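Local coordinates for glucose-binding protein (Thermus thermophilus HB27, PDB 2B3F), which binds glucose or galactose as a periplasmic binding protein and probably hands the sugar to a binding-protein-dependent transport system, at residues 61-67 against 277-283; 3-7 against 49-53; 205-209 against 363-367; 142-146 against 210-214. All blocks are in the same frame, centred on the assembly; numbering follows the deposited sequence.

Contact 1: 61-67 against 277-283; sequences DTFQVHA and SDSFGLP. With GAL (beta-D-galactopyranose), chain G.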
# COMPACT_ATOMS: atom_id res chain seq x y z
N ASP A 61 -19.24 -9.32 -6.91
CA ASP A 61 -19.55 -8.39 -8.00
C ASP A 61 -18.36 -7.52 -8.40
O ASP A 61 -18.22 -7.11 -9.54
CB ASP A 61 -20.77 -7.54 -7.64
CG ASP A 61 -22.03 -8.37 -7.58
OD1 ASP A 61 -22.14 -9.32 -8.39
OD2 ASP A 61 -22.88 -8.11 -6.70
N THR A 62 -17.50 -7.24 -7.42
CA THR A 62 -16.30 -6.46 -7.63
C THR A 62 -15.40 -6.71 -6.42
O THR A 62 -15.90 -7.05 -5.32
CB THR A 62 -16.61 -4.95 -7.78
OG1 THR A 62 -15.43 -4.24 -8.16
CG2 THR A 62 -17.21 -4.36 -6.49
N PHE A 63 -14.10 -6.58 -6.62
CA PHE A 63 -13.16 -6.79 -5.50
C PHE A 63 -12.02 -5.79 -5.52
O PHE A 63 -11.52 -5.36 -6.59
CB PHE A 63 -12.65 -8.23 -5.46
CG PHE A 63 -11.90 -8.67 -6.68
CD1 PHE A 63 -10.55 -8.37 -6.85
CD2 PHE A 63 -12.53 -9.45 -7.64
CE1 PHE A 63 -9.85 -8.80 -7.98
CE2 PHE A 63 -11.85 -9.89 -8.76
CZ PHE A 63 -10.50 -9.57 -8.94
N GLN A 64 -11.62 -5.39 -4.33
CA GLN A 64 -10.45 -4.55 -4.15
C GLN A 64 -9.21 -5.26 -4.69
O GLN A 64 -8.94 -6.43 -4.38
CB GLN A 64 -10.26 -4.25 -2.67
CG GLN A 64 -9.11 -3.34 -2.37
CD GLN A 64 -8.84 -3.20 -0.85
OE1 GLN A 64 -9.63 -3.68 -0.04
NE2 GLN A 64 -7.75 -2.54 -0.50
N VAL A 65 -8.46 -4.56 -5.52
CA VAL A 65 -7.28 -5.12 -6.14
C VAL A 65 -6.28 -4.02 -6.45
O VAL A 65 -6.63 -2.91 -6.84
CB VAL A 65 -7.64 -5.92 -7.41
CG1 VAL A 65 -8.35 -5.04 -8.44
CG2 VAL A 65 -6.41 -6.63 -8.01
N HIS A 66 -5.02 -4.34 -6.26
CA HIS A 66 -3.98 -3.39 -6.51
C HIS A 66 -3.67 -3.22 -7.99
O HIS A 66 -3.46 -4.20 -8.70
CB HIS A 66 -2.69 -3.78 -5.79
CG HIS A 66 -2.75 -3.59 -4.31
ND1 HIS A 66 -2.42 -4.58 -3.42
CD2 HIS A 66 -3.10 -2.51 -3.57
CE1 HIS A 66 -2.55 -4.12 -2.19
NE2 HIS A 66 -2.96 -2.87 -2.25
N ALA A 67 -3.56 -1.97 -8.41
CA ALA A 67 -3.12 -1.69 -9.78
C ALA A 67 -1.68 -2.18 -9.97
O ALA A 67 -0.83 -2.00 -9.09
CB ALA A 67 -3.20 -0.20 -10.06
N SER A 277 -2.03 1.64 -5.63
CA SER A 277 -3.38 2.13 -5.92
C SER A 277 -4.39 1.03 -5.74
O SER A 277 -4.26 -0.04 -6.32
CB SER A 277 -3.44 2.70 -7.35
OG SER A 277 -4.77 3.09 -7.65
N ASP A 278 -5.39 1.30 -4.90
CA ASP A 278 -6.54 0.44 -4.73
C ASP A 278 -7.48 0.69 -5.90
O ASP A 278 -7.73 1.84 -6.25
CB ASP A 278 -7.24 0.76 -3.41
CG ASP A 278 -6.38 0.42 -2.18
OD1 ASP A 278 -5.91 -0.74 -2.14
OD2 ASP A 278 -6.18 1.30 -1.32
N SER A 279 -7.95 -0.39 -6.50
CA SER A 279 -8.82 -0.33 -7.68
C SER A 279 -9.90 -1.41 -7.60
O SER A 279 -9.80 -2.36 -6.81
CB SER A 279 -7.95 -0.46 -8.95
OG SER A 279 -7.51 -1.78 -9.20
N PHE A 280 -10.94 -1.24 -8.42
CA PHE A 280 -12.02 -2.22 -8.53
C PHE A 280 -12.24 -2.54 -10.00
O PHE A 280 -12.22 -1.63 -10.82
CB PHE A 280 -13.32 -1.66 -7.94
CG PHE A 280 -13.31 -1.59 -6.44
CD1 PHE A 280 -13.73 -2.67 -5.67
CD2 PHE A 280 -12.90 -0.43 -5.80
CE1 PHE A 280 -13.72 -2.60 -4.27
CE2 PHE A 280 -12.89 -0.35 -4.41
CZ PHE A 280 -13.30 -1.46 -3.65
N GLY A 281 -12.49 -3.81 -10.28
CA GLY A 281 -12.85 -4.24 -11.63
C GLY A 281 -14.18 -4.95 -11.69
O GLY A 281 -14.99 -4.89 -10.77
N LEU A 282 -14.37 -5.65 -12.80
CA LEU A 282 -15.62 -6.33 -13.09
C LEU A 282 -15.34 -7.78 -13.43
O LEU A 282 -14.99 -8.10 -14.57
CB LEU A 282 -16.33 -5.62 -14.25
CG LEU A 282 -17.73 -6.16 -14.60
CD1 LEU A 282 -18.67 -5.98 -13.42
CD2 LEU A 282 -18.29 -5.44 -15.80
N PRO A 283 -15.47 -8.68 -12.44
CA PRO A 283 -15.28 -10.11 -12.73
C PRO A 283 -16.30 -10.63 -13.72
O PRO A 283 -17.48 -10.29 -13.61
CB PRO A 283 -15.50 -10.78 -11.36
CG PRO A 283 -15.37 -9.69 -10.36
CD PRO A 283 -15.77 -8.42 -11.03
C1 GAL G . -2.89 -1.90 1.41
C2 GAL G . -4.15 -1.27 0.79
C3 GAL G . -4.68 -0.11 1.62
C4 GAL G . -4.85 -0.52 3.09
C5 GAL G . -3.56 -1.23 3.56
C6 GAL G . -3.59 -1.72 5.02
O1 GAL G . -2.46 -3.00 0.67
O2 GAL G . -3.85 -0.87 -0.56
O3 GAL G . -5.92 0.33 1.11
O4 GAL G . -5.98 -1.35 3.16
O5 GAL G . -3.23 -2.32 2.73
O6 GAL G . -4.44 -2.82 5.15
O HOH W 1 -12.16 -6.24 -8.98
O HOH W 2 -0.68 -0.87 -6.49

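Contact 2: 3-7 against 49-53; sequences LEIFS and VLKTR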
# COMPACT_ATOMS: atom_id res chain seq x y z
N LEU A 3 -25.63 -5.79 -4.53
CA LEU A 3 -24.26 -5.52 -4.94
C LEU A 3 -23.34 -6.00 -3.83
O LEU A 3 -23.44 -5.55 -2.71
CB LEU A 3 -24.04 -4.04 -5.17
CG LEU A 3 -22.57 -3.67 -5.44
CD1 LEU A 3 -22.09 -4.15 -6.81
CD2 LEU A 3 -22.37 -2.17 -5.28
N GLU A 4 -22.45 -6.92 -4.19
CA GLU A 4 -21.51 -7.50 -3.23
C GLU A 4 -20.10 -6.95 -3.52
O GLU A 4 -19.52 -7.25 -4.55
CB GLU A 4 -21.51 -9.02 -3.33
CG GLU A 4 -20.60 -9.66 -2.30
CD GLU A 4 -20.52 -11.15 -2.44
OE1 GLU A 4 -20.58 -11.66 -3.58
OE2 GLU A 4 -20.35 -11.83 -1.40
N ILE A 5 -19.59 -6.18 -2.58
CA ILE A 5 -18.30 -5.50 -2.70
C ILE A 5 -17.32 -6.22 -1.78
O ILE A 5 -17.54 -6.27 -0.58
CB ILE A 5 -18.37 -4.05 -2.23
CG1 ILE A 5 -19.38 -3.23 -3.07
CG2 ILE A 5 -17.00 -3.40 -2.32
CD1 ILE A 5 -19.74 -1.93 -2.44
N PHE A 6 -16.25 -6.73 -2.37
CA PHE A 6 -15.25 -7.52 -1.66
C PHE A 6 -14.00 -6.65 -1.44
O PHE A 6 -13.50 -6.01 -2.35
CB PHE A 6 -14.95 -8.77 -2.50
CG PHE A 6 -14.05 -9.79 -1.83
CD1 PHE A 6 -14.58 -10.97 -1.33
CD2 PHE A 6 -12.67 -9.60 -1.77
CE1 PHE A 6 -13.75 -11.94 -0.73
CE2 PHE A 6 -11.84 -10.58 -1.19
CZ PHE A 6 -12.40 -11.74 -0.68
N SER A 7 -13.51 -6.60 -0.20
CA SER A 7 -12.36 -5.78 0.14
C SER A 7 -11.76 -6.26 1.46
O SER A 7 -12.29 -7.19 2.09
CB SER A 7 -12.75 -4.29 0.28
OG SER A 7 -13.36 -4.01 1.54
N VAL A 49 -9.03 -15.78 0.44
CA VAL A 49 -10.47 -16.02 0.37
C VAL A 49 -10.98 -15.77 -1.07
O VAL A 49 -11.79 -16.54 -1.61
CB VAL A 49 -11.22 -15.15 1.36
CG1 VAL A 49 -12.72 -15.25 1.15
CG2 VAL A 49 -10.80 -15.56 2.79
N LEU A 50 -10.47 -14.73 -1.71
CA LEU A 50 -10.86 -14.44 -3.09
C LEU A 50 -10.49 -15.60 -4.00
O LEU A 50 -11.29 -16.00 -4.85
CB LEU A 50 -10.20 -13.16 -3.60
CG LEU A 50 -10.60 -12.73 -5.02
CD1 LEU A 50 -12.07 -12.43 -5.08
CD2 LEU A 50 -9.81 -11.53 -5.42
N LYS A 51 -9.30 -16.15 -3.80
CA LYS A 51 -8.85 -17.31 -4.58
C LYS A 51 -9.85 -18.48 -4.49
O LYS A 51 -10.22 -19.06 -5.51
CB LYS A 51 -7.47 -17.73 -4.13
CG LYS A 51 -6.88 -18.87 -4.91
CD LYS A 51 -5.39 -18.94 -4.69
CE LYS A 51 -4.86 -20.35 -4.85
NZ LYS A 51 -3.37 -20.39 -4.61
N THR A 52 -10.31 -18.79 -3.29
CA THR A 52 -11.31 -19.83 -3.09
C THR A 52 -12.60 -19.51 -3.86
O THR A 52 -13.17 -20.37 -4.52
CB THR A 52 -11.64 -19.96 -1.58
OG1 THR A 52 -10.43 -20.24 -0.88
CG2 THR A 52 -12.68 -21.06 -1.34
N ARG A 53 -13.05 -18.27 -3.77
CA ARG A 53 -14.28 -17.84 -4.46
C ARG A 53 -14.15 -17.88 -5.96
O ARG A 53 -15.01 -18.43 -6.65
CB ARG A 53 -14.67 -16.44 -4.02
CG ARG A 53 -15.21 -16.44 -2.64
CD ARG A 53 -15.96 -15.21 -2.33
NE ARG A 53 -17.14 -15.09 -3.17
CZ ARG A 53 -18.07 -14.17 -2.98
NH1 ARG A 53 -17.95 -13.32 -1.99
NH2 ARG A 53 -19.11 -14.11 -3.80

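Contact 3: 205-209 against 363-367; sequences WEVFG and VMEIF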
# COMPACT_ATOMS: atom_id res chain seq x y z
N TRP A 205 19.47 -5.83 2.64
CA TRP A 205 19.22 -6.69 3.79
C TRP A 205 20.15 -6.38 4.97
O TRP A 205 19.73 -6.50 6.12
CB TRP A 205 19.34 -8.16 3.40
CG TRP A 205 18.30 -8.62 2.40
CD1 TRP A 205 18.46 -8.77 1.06
CD2 TRP A 205 16.97 -9.04 2.70
NE1 TRP A 205 17.31 -9.23 0.49
CE2 TRP A 205 16.37 -9.41 1.47
CE3 TRP A 205 16.23 -9.14 3.86
CZ2 TRP A 205 15.06 -9.86 1.38
CZ3 TRP A 205 14.92 -9.58 3.78
CH2 TRP A 205 14.34 -9.94 2.54
N GLU A 206 21.39 -5.98 4.68
CA GLU A 206 22.33 -5.54 5.73
C GLU A 206 21.79 -4.33 6.48
O GLU A 206 21.76 -4.32 7.72
CB GLU A 206 23.70 -5.17 5.13
CG GLU A 206 24.87 -5.00 6.13
CD GLU A 206 24.92 -3.68 6.97
OE1 GLU A 206 24.61 -2.56 6.47
OE2 GLU A 206 25.34 -3.79 8.17
N VAL A 207 21.38 -3.31 5.73
CA VAL A 207 20.85 -2.12 6.36
C VAL A 207 19.55 -2.49 7.09
O VAL A 207 19.34 -2.10 8.22
CB VAL A 207 20.62 -0.98 5.35
CG1 VAL A 207 19.97 0.22 6.05
CG2 VAL A 207 21.94 -0.59 4.66
N PHE A 208 18.70 -3.28 6.44
CA PHE A 208 17.42 -3.71 7.05
C PHE A 208 17.61 -4.40 8.42
O PHE A 208 16.91 -4.10 9.38
CB PHE A 208 16.69 -4.64 6.07
CG PHE A 208 15.38 -5.15 6.57
CD1 PHE A 208 14.32 -4.29 6.79
CD2 PHE A 208 15.18 -6.51 6.78
CE1 PHE A 208 13.11 -4.76 7.25
CE2 PHE A 208 13.97 -6.99 7.24
CZ PHE A 208 12.93 -6.11 7.48
N GLY A 209 18.58 -5.30 8.50
CA GLY A 209 18.87 -5.98 9.78
C GLY A 209 19.25 -5.05 10.92
O GLY A 209 18.85 -5.25 12.07
N VAL A 363 10.58 -15.49 2.54
CA VAL A 363 11.90 -14.88 2.54
C VAL A 363 12.11 -14.05 3.79
O VAL A 363 13.16 -14.14 4.45
CB VAL A 363 12.12 -14.00 1.28
CG1 VAL A 363 13.48 -13.32 1.34
CG2 VAL A 363 12.00 -14.85 0.04
N MET A 364 11.13 -13.23 4.14
CA MET A 364 11.25 -12.39 5.30
C MET A 364 11.37 -13.23 6.57
O MET A 364 12.21 -12.94 7.41
CB MET A 364 10.07 -11.40 5.37
CG MET A 364 10.13 -10.47 6.56
SD MET A 364 11.61 -9.45 6.60
CE MET A 364 11.45 -8.55 5.02
N GLU A 365 10.56 -14.28 6.70
CA GLU A 365 10.72 -15.24 7.84
C GLU A 365 12.15 -15.74 7.98
O GLU A 365 12.72 -15.74 9.08
CB GLU A 365 9.78 -16.42 7.71
CG GLU A 365 8.34 -16.07 7.98
CD GLU A 365 7.40 -17.27 7.91
OE1 GLU A 365 7.67 -18.21 7.12
OE2 GLU A 365 6.38 -17.25 8.64
N ILE A 366 12.75 -16.16 6.86
CA ILE A 366 14.11 -16.70 6.92
C ILE A 366 15.17 -15.62 7.19
O ILE A 366 16.25 -15.92 7.74
CB ILE A 366 14.44 -17.64 5.72
CG1 ILE A 366 14.46 -16.91 4.38
CG2 ILE A 366 13.41 -18.74 5.66
CD1 ILE A 366 15.77 -16.31 4.00
N PHE A 367 14.88 -14.36 6.87
CA PHE A 367 15.78 -13.33 7.33
C PHE A 367 15.61 -13.15 8.85
O PHE A 367 16.59 -12.96 9.55
CB PHE A 367 15.60 -11.98 6.64
CG PHE A 367 16.62 -10.98 7.05
CD1 PHE A 367 17.95 -11.14 6.65
CD2 PHE A 367 16.30 -9.93 7.89
CE1 PHE A 367 18.91 -10.23 7.03
CE2 PHE A 367 17.27 -9.03 8.31
CZ PHE A 367 18.57 -9.17 7.87

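Contact 4: 142-146 against 210-214; sequences WDKFL and RVLDC. Unlike the reference sequence in segment 142-146: K144 (reference Glu).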
# COMPACT_ATOMS: atom_id res chain seq x y z
N TRP A 142 19.32 6.52 6.58
CA TRP A 142 19.35 5.34 7.47
C TRP A 142 20.50 5.39 8.49
O TRP A 142 20.32 4.92 9.62
CB TRP A 142 19.32 4.01 6.68
CG TRP A 142 17.96 3.77 6.10
CD1 TRP A 142 17.63 3.70 4.77
CD2 TRP A 142 16.73 3.61 6.83
NE1 TRP A 142 16.27 3.50 4.64
CE2 TRP A 142 15.69 3.44 5.88
CE3 TRP A 142 16.40 3.58 8.19
CZ2 TRP A 142 14.36 3.25 6.26
CZ3 TRP A 142 15.07 3.40 8.56
CH2 TRP A 142 14.07 3.24 7.60
N ASP A 143 21.63 5.99 8.12
CA ASP A 143 22.73 6.16 9.09
C ASP A 143 22.31 7.06 10.24
O ASP A 143 22.53 6.73 11.40
CB ASP A 143 24.00 6.69 8.42
CG ASP A 143 24.75 5.61 7.66
OD1 ASP A 143 24.54 4.42 7.92
OD2 ASP A 143 25.55 5.94 6.77
N LYS A 144 21.68 8.19 9.92
CA LYS A 144 21.16 9.08 10.97
C LYS A 144 20.01 8.46 11.78
O LYS A 144 19.88 8.70 12.98
CB LYS A 144 20.75 10.43 10.37
CG LYS A 144 21.90 11.20 9.70
CD LYS A 144 21.42 12.48 9.00
CE LYS A 144 22.56 13.18 8.27
NZ LYS A 144 22.56 14.67 8.49
N PHE A 145 19.18 7.65 11.13
CA PHE A 145 18.14 6.90 11.83
C PHE A 145 18.75 5.98 12.89
O PHE A 145 18.31 5.93 14.03
CB PHE A 145 17.30 6.08 10.82
CG PHE A 145 16.28 5.19 11.45
CD1 PHE A 145 14.99 5.63 11.69
CD2 PHE A 145 16.61 3.88 11.78
CE1 PHE A 145 14.05 4.80 12.28
CE2 PHE A 145 15.69 3.04 12.37
CZ PHE A 145 14.40 3.50 12.63
N LEU A 146 19.75 5.22 12.49
CA LEU A 146 20.37 4.26 13.40
C LEU A 146 21.07 4.95 14.57
O LEU A 146 20.98 4.49 15.69
CB LEU A 146 21.36 3.38 12.64
CG LEU A 146 20.73 2.41 11.62
CD1 LEU A 146 21.81 1.81 10.76
CD2 LEU A 146 19.92 1.33 12.31
N ARG A 210 20.03 -4.02 10.61
CA ARG A 210 20.39 -3.04 11.62
C ARG A 210 19.15 -2.29 12.09
O ARG A 210 18.96 -2.06 13.28
CB ARG A 210 21.41 -2.05 11.08
CG ARG A 210 22.75 -2.67 10.73
CD ARG A 210 23.67 -1.56 10.28
NE ARG A 210 25.05 -1.98 10.08
CZ ARG A 210 25.97 -2.02 11.04
NH1 ARG A 210 25.70 -1.67 12.30
NH2 ARG A 210 27.20 -2.41 10.73
N VAL A 211 18.30 -1.92 11.13
CA VAL A 211 17.08 -1.20 11.43
C VAL A 211 16.16 -2.08 12.30
O VAL A 211 15.54 -1.61 13.25
CB VAL A 211 16.39 -0.74 10.12
CG1 VAL A 211 15.01 -0.17 10.39
CG2 VAL A 211 17.28 0.26 9.37
N LEU A 212 16.10 -3.36 11.97
CA LEU A 212 15.27 -4.32 12.71
C LEU A 212 15.67 -4.38 14.20
O LEU A 212 14.83 -4.59 15.08
CB LEU A 212 15.44 -5.71 12.08
CG LEU A 212 14.27 -6.63 11.82
CD1 LEU A 212 13.06 -5.91 11.21
CD2 LEU A 212 14.75 -7.79 10.95
N ASP A 213 16.97 -4.20 14.46
CA ASP A 213 17.46 -4.20 15.85
C ASP A 213 16.99 -2.99 16.66
O ASP A 213 17.23 -2.96 17.87
CB ASP A 213 19.00 -4.31 15.91
CG ASP A 213 19.50 -5.72 15.68
OD1 ASP A 213 18.69 -6.68 15.69
OD2 ASP A 213 20.74 -5.88 15.48
N CYS A 214 16.30 -2.03 16.04
CA CYS A 214 15.68 -0.90 16.75
C CYS A 214 14.20 -1.10 17.08
O CYS A 214 13.57 -0.23 17.69
CB CYS A 214 15.82 0.36 15.92
SG CYS A 214 17.53 0.74 15.44

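Contact 1: 61-67 against 277-283
GAL O2 donates to D278 OD1 (2.6 Å) and accepts from H66 NE2 (2.8 Å), while GAL O3 donates to D278 OD2 (2.6 Å). Both residues sit on an antiparallel strand pair, 62-66 with 272-280, in the central sheet of this periplasmic binding protein. Q64 supports the carboxylate, its NE2 lying 3.1 Å from D278 OD1 in a hydrogen bond, with its OE1 held by the backbone of W8; H66 ND1 in turn is paired with E70. Q64, H66 and D278 lie on one face of the sheet, which is why all three sit at the galactose pocket. The backbones are joined by V65 N to S279 O and S279 N to V65 O, both 2.9 Å, and by A67 N to S277 O at 2.9 Å. S279 OG adds a 2.8 Å bond to V65 O and reaches S113 of strand 110-115. T62 OG1 donates to G281 O at 2.7 Å. Toward T62 the direct backbone pairing gives way to a water that bridges F63 O (2.6 Å) and G281 N (2.8 Å). Packing completes the contact: Q64 CA sits off-centre over the F280 ring, 4.3 Å from its centroid, and F63 CE2 touches P283 CG at 3.9 Å.

Contact 2: 3-7 against 49-53
This is a helix-on-sheet contact, in which helix 44-55 packs on strand 2-7 of the larger sheet, the one whose strands 62-66 and 272-280 reach the galactose site. Strand 2-7 lies between parallel neighbours 32-37 and 62-66, the layered alpha/beta construction of periplasmic binding proteins, and helix 44-55 leads along the chain into strand 62-66. The short segments run at 137° to each other with axes 10.9 Å apart, a gap that side chains must fill. From the strand, E4 and F6 point toward the helix, as expected for residues two apart in an extended chain; L3, I5 and S7 face helix 15-27 instead. F6 is the main filler. Its CE1 meets V49 CG1 at 3.9 Å along the ring edge, and its CE2 approaches L50 CB at 3.9 Å, with L50 CD1 over one ring face. F63 of strand 62-66 touches both F6 and L50, so the hydrophobic patch continues across the sheet. Beside it runs a two-pronged salt bridge: R53 NH2 to E4 OE1 and R53 NH1 to E4 OE2, both 2.9 Å and both hydrogen-bonded. R53 NE is also hydrogen-bonded to D58 O. V49 and R53 lie one turn apart, with L50 beside V49, so one side of the helix supplies both chemistries: apolar groups meet around the buried F6, while the paired charges lie at the partly exposed margin.

Contact 3: 205-209 against 363-367
F367 is the principal knob, its ring pushed from helix 354-370 into a hollow on helix 199-212 bounded by W205, F208 and G209. The floor is open at G209, which has no side chain: its CA lies 3.7 Å from F367 CZ, at the ring edge, and a CB there would crowd the ring. F367 CZ also comes within 3.4 Å of W205 O. On one wall W205 CE3 sits over a face of the F367 ring, 3.7 Å from CG; on another, F208 CD2 is 3.6 Å from F367 CE2. Both ring pairs are oblique, with planes at 46° and 41°. These three residues make an aromatic cluster, joined by W173, where helices 199-212 and 354-370 (crossing angle -61°) meet 166-190 and 373-387 in this alpha/beta binding protein, away from the sugar site. In return W205 CH2 meets V363 CG1 at 3.7 Å and W205 CZ3 meets M364 CE at 3.8 Å. M364 lies beside F208 in a Met-aromatic contact, its SD 3.5 Å from F208 CE2.

Contact 4: 142-146 against 210-214
Helix-to-helix packing joins the start of helix 142-154 to the C-terminal part of helix 199-212, a plain hydrophobic contact in the alpha/beta fold of a periplasmic binding protein, away from the sugar site. It illustrates how helices can meet without a single hydrogen bond between the segments. Apolar contacts come first. V211 is shared by three partners from the start of helix 142-154: W142 CE3 lies 3.6 Å from V211 CG2, F145 CE2 lies 3.8 Å from V211 CG1, and L146 CD2 lies 4.1 Å from V211 CG2. W142, F145 and L146 all point toward the other segment, as the i, i+3, i+4 spacing of one helical face allows. Strand 161-162 backs this core, with L161 touching F145, V211 and C214, and helix 166-190 presses on W142 and V211. Sulfur makes a second class: C214 SG lies 4.0 Å from L146 CD2 and, in an oblique sulfur-aromatic contact, 4.3 Å from F145 CE2. At the solvent-facing margin the aliphatic part of R210 joins in, while its charged end pairs with E206 one turn earlier. There L146 packs on R210, its CD2 3.7 Å from R210 O and its CD1 3.9 Å from R210 CD.

In the fold
Contacts 1 and 2 share the larger sheet, whose neighbouring strands 2-7 and 62-66 join them directly: Q64 N lies 2.8 Å from F6 O, and D61 OD2 2.8 Å from E4 N. Contacts 3 and 4 share helix 199-212, and F367 of one meets L212 of the other. The pairs are far apart: contact 1 is centred about 31 Å from contact 3 and 36 Å from contact 4, across the chain's centre. Chemistry follows position. Contact 1, wholly buried, combines backbone pairing with sugar binding; contact 2, partly buried, sets an ion pair beside apolar packing. Contacts 3 and 4 are largely buried helix packing without hydrogen bonds between segments, though contact 4 reaches the surface at R210.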